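Local coordinates for regulatory protein of LacI family (Chloroflexus aggregans, PDB 3BBL), which probably regulates transcription as a DNA-binding protein of the LacI family, with a periplasmic-binding-protein-like domain likely to sense a small effector, at residues L120-W133 and P185-M199. Numbering follows the deposited sequence.
With EDO (1,2-ethanediol), chain D.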
loop_
_atom_site.group_PDB
_atom_site.type_symbol
_atom_site.label_atom_id
_atom_site.label_comp_id
_atom_site.label_asym_id
_atom_site.label_seq_id
_atom_site.Cartn_x
_atom_site.Cartn_y
_atom_site.Cartn_z
ATOM N N LEU A 120 -26.813 7.895 1.190
ATOM C CA LEU A 120 -27.585 6.857 1.853
ATOM C C LEU A 120 -29.015 7.353 2.114
ATOM O O LEU A 120 -29.976 6.643 1.864
ATOM C CB LEU A 120 -26.894 6.435 3.151
ATOM C CG LEU A 120 -25.568 5.701 2.926
ATOM C CD1 LEU A 120 -24.829 5.570 4.246
ATOM C CD2 LEU A 120 -25.828 4.327 2.303
ATOM N N ILE A 121 -29.151 8.584 2.590
ATOM C CA ILE A 121 -30.477 9.137 2.847
ATOM C C ILE A 121 -31.279 9.194 1.543
ATOM O O ILE A 121 -32.494 8.988 1.543
ATOM C CB ILE A 121 -30.364 10.554 3.452
ATOM C CG1 ILE A 121 -29.742 10.459 4.842
ATOM C CG2 ILE A 121 -31.718 11.225 3.493
ATOM C CD1 ILE A 121 -29.463 11.793 5.473
ATOM N N GLY A 122 -30.581 9.463 0.439
ATOM C CA GLY A 122 -31.220 9.535 -0.862
ATOM C C GLY A 122 -31.746 8.192 -1.333
ATOM O O GLY A 122 -32.575 8.122 -2.239
ATOM N N ARG A 123 -31.262 7.113 -0.733
ATOM C CA ARG A 123 -31.731 5.795 -1.107
ATOM C C ARG A 123 -32.913 5.441 -0.207
ATOM O O ARG A 123 -33.609 4.455 -0.446
ATOM C CB ARG A 123 -30.614 4.747 -0.949
ATOM C CG ARG A 123 -29.343 4.987 -1.787
ATOM C CD ARG A 123 -29.660 5.534 -3.174
ATOM N NE ARG A 123 -30.657 4.713 -3.839
ATOM C CZ ARG A 123 -31.579 5.180 -4.676
ATOM N NH1 ARG A 123 -31.637 6.475 -4.963
ATOM N NH2 ARG A 123 -32.451 4.345 -5.215
ATOM N N GLY A 124 -33.135 6.255 0.826
ATOM C CA GLY A 124 -34.233 6.006 1.746
ATOM C C GLY A 124 -33.805 5.511 3.122
ATOM O O GLY A 124 -34.651 5.246 3.973
ATOM N N HIS A 125 -32.504 5.371 3.350
ATOM C CA HIS A 125 -32.019 4.919 4.653
ATOM C C HIS A 125 -32.357 5.904 5.759
ATOM O O HIS A 125 -32.198 7.120 5.575
ATOM C CB HIS A 125 -30.506 4.723 4.613
ATOM C CG HIS A 125 -30.084 3.487 3.887
ATOM N ND1 HIS A 125 -30.228 2.222 4.421
ATOM C CD2 HIS A 125 -29.548 3.318 2.658
ATOM C CE1 HIS A 125 -29.797 1.331 3.548
ATOM N NE2 HIS A 125 -29.381 1.968 2.470
ATOM N N ARG A 126 -32.842 5.399 6.893
ATOM C CA ARG A 126 -33.150 6.278 8.009
ATOM C C ARG A 126 -32.423 5.854 9.271
ATOM O O ARG A 126 -32.296 6.645 10.193
ATOM C CB ARG A 126 -34.663 6.355 8.268
ATOM C CG ARG A 126 -35.456 6.921 7.111
ATOM C CD ARG A 126 -36.882 7.249 7.525
ATOM N NE ARG A 126 -37.012 8.596 8.086
ATOM C CZ ARG A 126 -37.451 8.865 9.316
ATOM N NH1 ARG A 126 -37.806 7.880 10.134
ATOM N NH2 ARG A 126 -37.537 10.125 9.732
ATOM N N ARG A 127 -32.001 4.597 9.348
ATOM C CA ARG A 127 -31.271 4.144 10.523
ATOM C C ARG A 127 -29.845 3.924 10.042
ATOM O O ARG A 127 -29.485 2.848 9.563
ATOM C CB ARG A 127 -31.894 2.863 11.087
ATOM C CG ARG A 127 -33.348 3.039 11.573
ATOM C CD ARG A 127 -33.840 1.918 12.493
ATOM N NE ARG A 127 -33.850 0.600 11.863
ATOM C CZ ARG A 127 -34.671 0.228 10.886
ATOM N NH1 ARG A 127 -35.568 1.068 10.408
ATOM N NH2 ARG A 127 -34.580 -0.991 10.375
ATOM N N ILE A 128 -29.048 4.980 10.149
ATOM C CA ILE A 128 -27.668 4.949 9.696
ATOM C C ILE A 128 -26.713 5.097 10.868
ATOM O O ILE A 128 -26.790 6.051 11.632
ATOM C CB ILE A 128 -27.396 6.092 8.693
ATOM C CG1 ILE A 128 -28.484 6.097 7.616
ATOM C CG2 ILE A 128 -26.001 5.936 8.085
ATOM C CD1 ILE A 128 -28.501 7.331 6.733
ATOM N N ALA A 129 -25.811 4.139 11.003
ATOM C CA ALA A 129 -24.852 4.165 12.082
ATOM C C ALA A 129 -23.465 4.499 11.530
ATOM O O ALA A 129 -23.240 4.477 10.310
ATOM C CB ALA A 129 -24.832 2.805 12.777
ATOM N N ILE A 130 -22.538 4.796 12.435
ATOM C CA ILE A 130 -21.177 5.113 12.029
ATOM C C ILE A 130 -20.123 4.541 12.981
ATOM O O ILE A 130 -20.270 4.577 14.207
ATOM C CB ILE A 130 -20.986 6.657 11.906
ATOM C CG1 ILE A 130 -19.587 6.974 11.377
ATOM C CG2 ILE A 130 -21.259 7.335 13.260
ATOM C CD1 ILE A 130 -19.356 8.455 11.132
ATOM N N LEU A 131 -19.073 3.988 12.391
ATOM C CA LEU A 131 -17.959 3.440 13.142
ATOM C C LEU A 131 -16.921 4.560 13.117
ATOM O O LEU A 131 -16.230 4.773 12.125
ATOM C CB LEU A 131 -17.444 2.174 12.456
ATOM C CG LEU A 131 -18.543 1.128 12.222
ATOM C CD1 LEU A 131 -17.922 -0.174 11.732
ATOM C CD2 LEU A 131 -19.325 0.900 13.505
ATOM N N ALA A 132 -16.839 5.295 14.217
ATOM C CA ALA A 132 -15.938 6.434 14.317
ATOM C C ALA A 132 -14.702 6.196 15.181
ATOM O O ALA A 132 -14.502 5.110 15.732
ATOM C CB ALA A 132 -16.715 7.635 14.834
ATOM N N TRP A 133 -13.883 7.237 15.304
ATOM C CA TRP A 133 -12.648 7.169 16.075
ATOM C C TRP A 133 -12.746 7.940 17.390
ATOM O O TRP A 133 -13.727 8.638 17.637
ATOM C CB TRP A 133 -11.490 7.726 15.236
ATOM C CG TRP A 133 -11.208 6.959 13.989
ATOM C CD1 TRP A 133 -11.572 5.676 13.719
ATOM C CD2 TRP A 133 -10.452 7.408 12.854
ATOM N NE1 TRP A 133 -11.095 5.294 12.490
ATOM C CE2 TRP A 133 -10.404 6.337 11.936
ATOM C CE3 TRP A 133 -9.811 8.610 12.527
ATOM C CZ2 TRP A 133 -9.737 6.429 10.707
ATOM C CZ3 TRP A 133 -9.148 8.701 11.304
ATOM C CH2 TRP A 133 -9.118 7.616 10.410
ATOM N N PRO A 185 -34.421 -6.658 14.039
ATOM C CA PRO A 185 -34.627 -6.037 12.727
ATOM C C PRO A 185 -35.222 -4.631 12.845
ATOM O O PRO A 185 -34.918 -3.748 12.051
ATOM C CB PRO A 185 -35.582 -7.009 12.040
ATOM C CG PRO A 185 -35.181 -8.327 12.609
ATOM C CD PRO A 185 -35.015 -8.006 14.074
ATOM N N GLU A 186 -36.064 -4.438 13.847
ATOM C CA GLU A 186 -36.710 -3.156 14.086
ATOM C C GLU A 186 -35.722 -2.054 14.487
ATOM O O GLU A 186 -35.832 -0.929 14.020
ATOM C CB GLU A 186 -37.785 -3.287 15.193
ATOM C CG GLU A 186 -38.927 -4.256 14.904
ATOM C CD GLU A 186 -38.744 -5.621 15.577
ATOM O OE1 GLU A 186 -37.582 -6.051 15.750
ATOM O OE2 GLU A 186 -39.766 -6.270 15.915
ATOM N N ARG A 187 -34.763 -2.380 15.351
ATOM C CA ARG A 187 -33.797 -1.396 15.848
ATOM C C ARG A 187 -32.446 -1.388 15.150
ATOM O O ARG A 187 -31.643 -0.482 15.345
ATOM C CB ARG A 187 -33.565 -1.615 17.347
ATOM C CG ARG A 187 -34.750 -1.251 18.220
ATOM C CD ARG A 187 -34.536 0.087 18.916
ATOM N NE ARG A 187 -34.051 1.096 17.989
ATOM C CZ ARG A 187 -32.916 1.777 18.142
ATOM N NH1 ARG A 187 -32.135 1.569 19.201
ATOM N NH2 ARG A 187 -32.553 2.659 17.221
ATOM N N ARG A 188 -32.195 -2.405 14.346
ATOM C CA ARG A 188 -30.928 -2.526 13.646
ATOM C C ARG A 188 -30.746 -1.475 12.547
ATOM O O ARG A 188 -31.688 -1.151 11.831
ATOM C CB ARG A 188 -30.856 -3.932 13.059
ATOM C CG ARG A 188 -29.712 -4.211 12.126
ATOM C CD ARG A 188 -29.960 -5.561 11.488
ATOM N NE ARG A 188 -30.250 -6.558 12.517
ATOM C CZ ARG A 188 -31.020 -7.626 12.331
ATOM N NH1 ARG A 188 -31.577 -7.840 11.142
ATOM N NH2 ARG A 188 -31.249 -8.461 13.342
ATOM N N PRO A 189 -29.533 -0.915 12.415
ATOM C CA PRO A 189 -29.333 0.084 11.357
ATOM C C PRO A 189 -29.337 -0.603 9.993
ATOM O O PRO A 189 -28.978 -1.771 9.876
ATOM C CB PRO A 189 -27.967 0.687 11.689
ATOM C CG PRO A 189 -27.250 -0.438 12.365
ATOM C CD PRO A 189 -28.326 -1.052 13.252
ATOM N N THR A 190 -29.768 0.121 8.968
ATOM C CA THR A 190 -29.807 -0.426 7.627
ATOM C C THR A 190 -28.579 0.009 6.831
ATOM O O THR A 190 -28.318 -0.492 5.744
ATOM C CB THR A 190 -31.060 0.021 6.884
ATOM O OG1 THR A 190 -31.060 1.446 6.796
ATOM C CG2 THR A 190 -32.303 -0.453 7.599
ATOM N N ALA A 191 -27.825 0.950 7.376
ATOM C CA ALA A 191 -26.628 1.416 6.710
ATOM C C ALA A 191 -25.554 1.811 7.724
ATOM O O ALA A 191 -25.850 2.336 8.800
ATOM C CB ALA A 191 -26.957 2.584 5.786
ATOM N N ILE A 192 -24.304 1.541 7.368
ATOM C CA ILE A 192 -23.175 1.853 8.224
ATOM C C ILE A 192 -22.075 2.593 7.479
ATOM O O ILE A 192 -21.618 2.161 6.424
ATOM C CB ILE A 192 -22.587 0.565 8.847
ATOM C CG1 ILE A 192 -23.615 -0.058 9.796
ATOM C CG2 ILE A 192 -21.306 0.875 9.605
ATOM C CD1 ILE A 192 -23.177 -1.360 10.433
HETATM N N MSE A 193 -21.665 3.724 8.044
HETATM C CA MSE A 193 -20.589 4.548 7.501
HETATM C C MSE A 193 -19.360 4.255 8.382
HETATM O O MSE A 193 -19.471 4.212 9.605
HETATM C CB MSE A 193 -21.002 6.026 7.603
HETATM C CG MSE A 193 -19.931 7.049 7.308
HETATM SE SE MSE A 193 -19.785 7.423 5.396
HETATM C CE MSE A 193 -17.877 7.043 5.156
ATOM N N THR A 194 -18.197 4.029 7.781
ATOM C CA THR A 194 -16.992 3.766 8.580
ATOM C C THR A 194 -15.915 4.819 8.295
ATOM O O THR A 194 -15.888 5.411 7.212
ATOM C CB THR A 194 -16.418 2.351 8.301
ATOM O OG1 THR A 194 -15.913 2.280 6.965
ATOM C CG2 THR A 194 -17.498 1.311 8.483
ATOM N N LEU A 195 -15.022 5.062 9.252
ATOM C CA LEU A 195 -13.992 6.075 9.034
ATOM C C LEU A 195 -12.774 5.663 8.223
ATOM O O LEU A 195 -11.918 6.496 7.941
ATOM C CB LEU A 195 -13.563 6.713 10.353
ATOM C CG LEU A 195 -14.682 7.546 10.999
ATOM C CD1 LEU A 195 -14.069 8.600 11.925
ATOM C CD2 LEU A 195 -15.530 8.218 9.935
ATOM N N ASN A 196 -12.688 4.383 7.870
ATOM C CA ASN A 196 -11.630 3.880 6.997
ATOM C C ASN A 196 -12.101 2.548 6.432
ATOM O O ASN A 196 -13.032 1.952 6.963
ATOM C CB ASN A 196 -10.255 3.801 7.700
ATOM C CG ASN A 196 -10.098 2.612 8.619
ATOM O OD1 ASN A 196 -9.076 2.492 9.293
ATOM N ND2 ASN A 196 -11.081 1.737 8.659
ATOM N N ASP A 197 -11.500 2.102 5.336
ATOM C CA ASP A 197 -11.925 0.860 4.711
ATOM C C ASP A 197 -11.638 -0.378 5.536
ATOM O O ASP A 197 -12.365 -1.373 5.445
ATOM C CB ASP A 197 -11.304 0.716 3.325
ATOM C CG ASP A 197 -11.790 1.772 2.355
ATOM O OD1 ASP A 197 -12.858 2.368 2.586
ATOM O OD2 ASP A 197 -11.113 1.993 1.344
ATOM N N THR A 198 -10.591 -0.334 6.346
ATOM C CA THR A 198 -10.277 -1.487 7.185
ATOM C C THR A 198 -11.476 -1.798 8.081
ATOM O O THR A 198 -11.855 -2.957 8.240
ATOM C CB THR A 198 -9.052 -1.221 8.064
ATOM O OG1 THR A 198 -8.003 -0.691 7.251
ATOM C CG2 THR A 198 -8.574 -2.504 8.705
HETATM N N MSE A 199 -12.064 -0.752 8.661
HETATM C CA MSE A 199 -13.231 -0.901 9.518
HETATM C C MSE A 199 -14.398 -1.457 8.711
HETATM O O MSE A 199 -15.088 -2.374 9.154
HETATM C CB MSE A 199 -13.621 0.442 10.139
HETATM C CG MSE A 199 -12.591 0.969 11.095
HETATM SE SE MSE A 199 -13.284 2.654 11.786
HETATM C CE MSE A 199 -13.703 2.101 13.591
HETATM C C1 EDO D . -29.514 -0.468 -0.833
HETATM O O1 EDO D . -30.222 -0.716 0.387
HETATM C C2 EDO D . -29.357 1.044 -1.057
HETATM O O2 EDO D . -28.265 1.536 -0.279
#
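The carbonyl O of Arg127 is gripped by two successive amides: Thr190 N at 2.8 Å, lying in the carbonyl plane, and more weakly Ala191 N. The Arg127 side chain, bent at chi3 (-62°), reaches across to the 185-188 loop, and its NE donates to Arg188 O (2.8 Å), meeting that carbonyl from above its plane, while Glu186 O sits over one guanidinium face and Thr190 CG2 over the other. A leucine in place of Arg127 would probably leave Arg188 O without this donor and the loop less firmly tied. His125 ND1 and Thr190 OG1 share a hydrogen bond of 2.6 Å, nearly straight (170°), with Ala191 CB over the ring face. From here strands 128-132 and 191-194 run parallel (axes 24° apart), neighbouring strands of the parallel sheet at the core of one lobe of the periplasmic-binding-protein fold; the register is fixed by alternating bonds, Ala129 N to Ala191 O, Met193 N to Ala129 O (2.9 Å) and Leu131 N to Met193 O. On one sheet face Leu131 CD1 lies alongside Thr194 CG2 (3.6 Å), with Leu131 packed against helix 170-181. Beyond the strands, Leu195 CB makes a CH-pi contact over the Trp133 five-membered ring, 3.7 Å from its centroid, and selenomethionine Met199 makes a Met-aromatic contact at the same ring's edge, SE lying 3.5 Å from Trp133 NE1, which is buried with no hydrogen-bonding partner in the model.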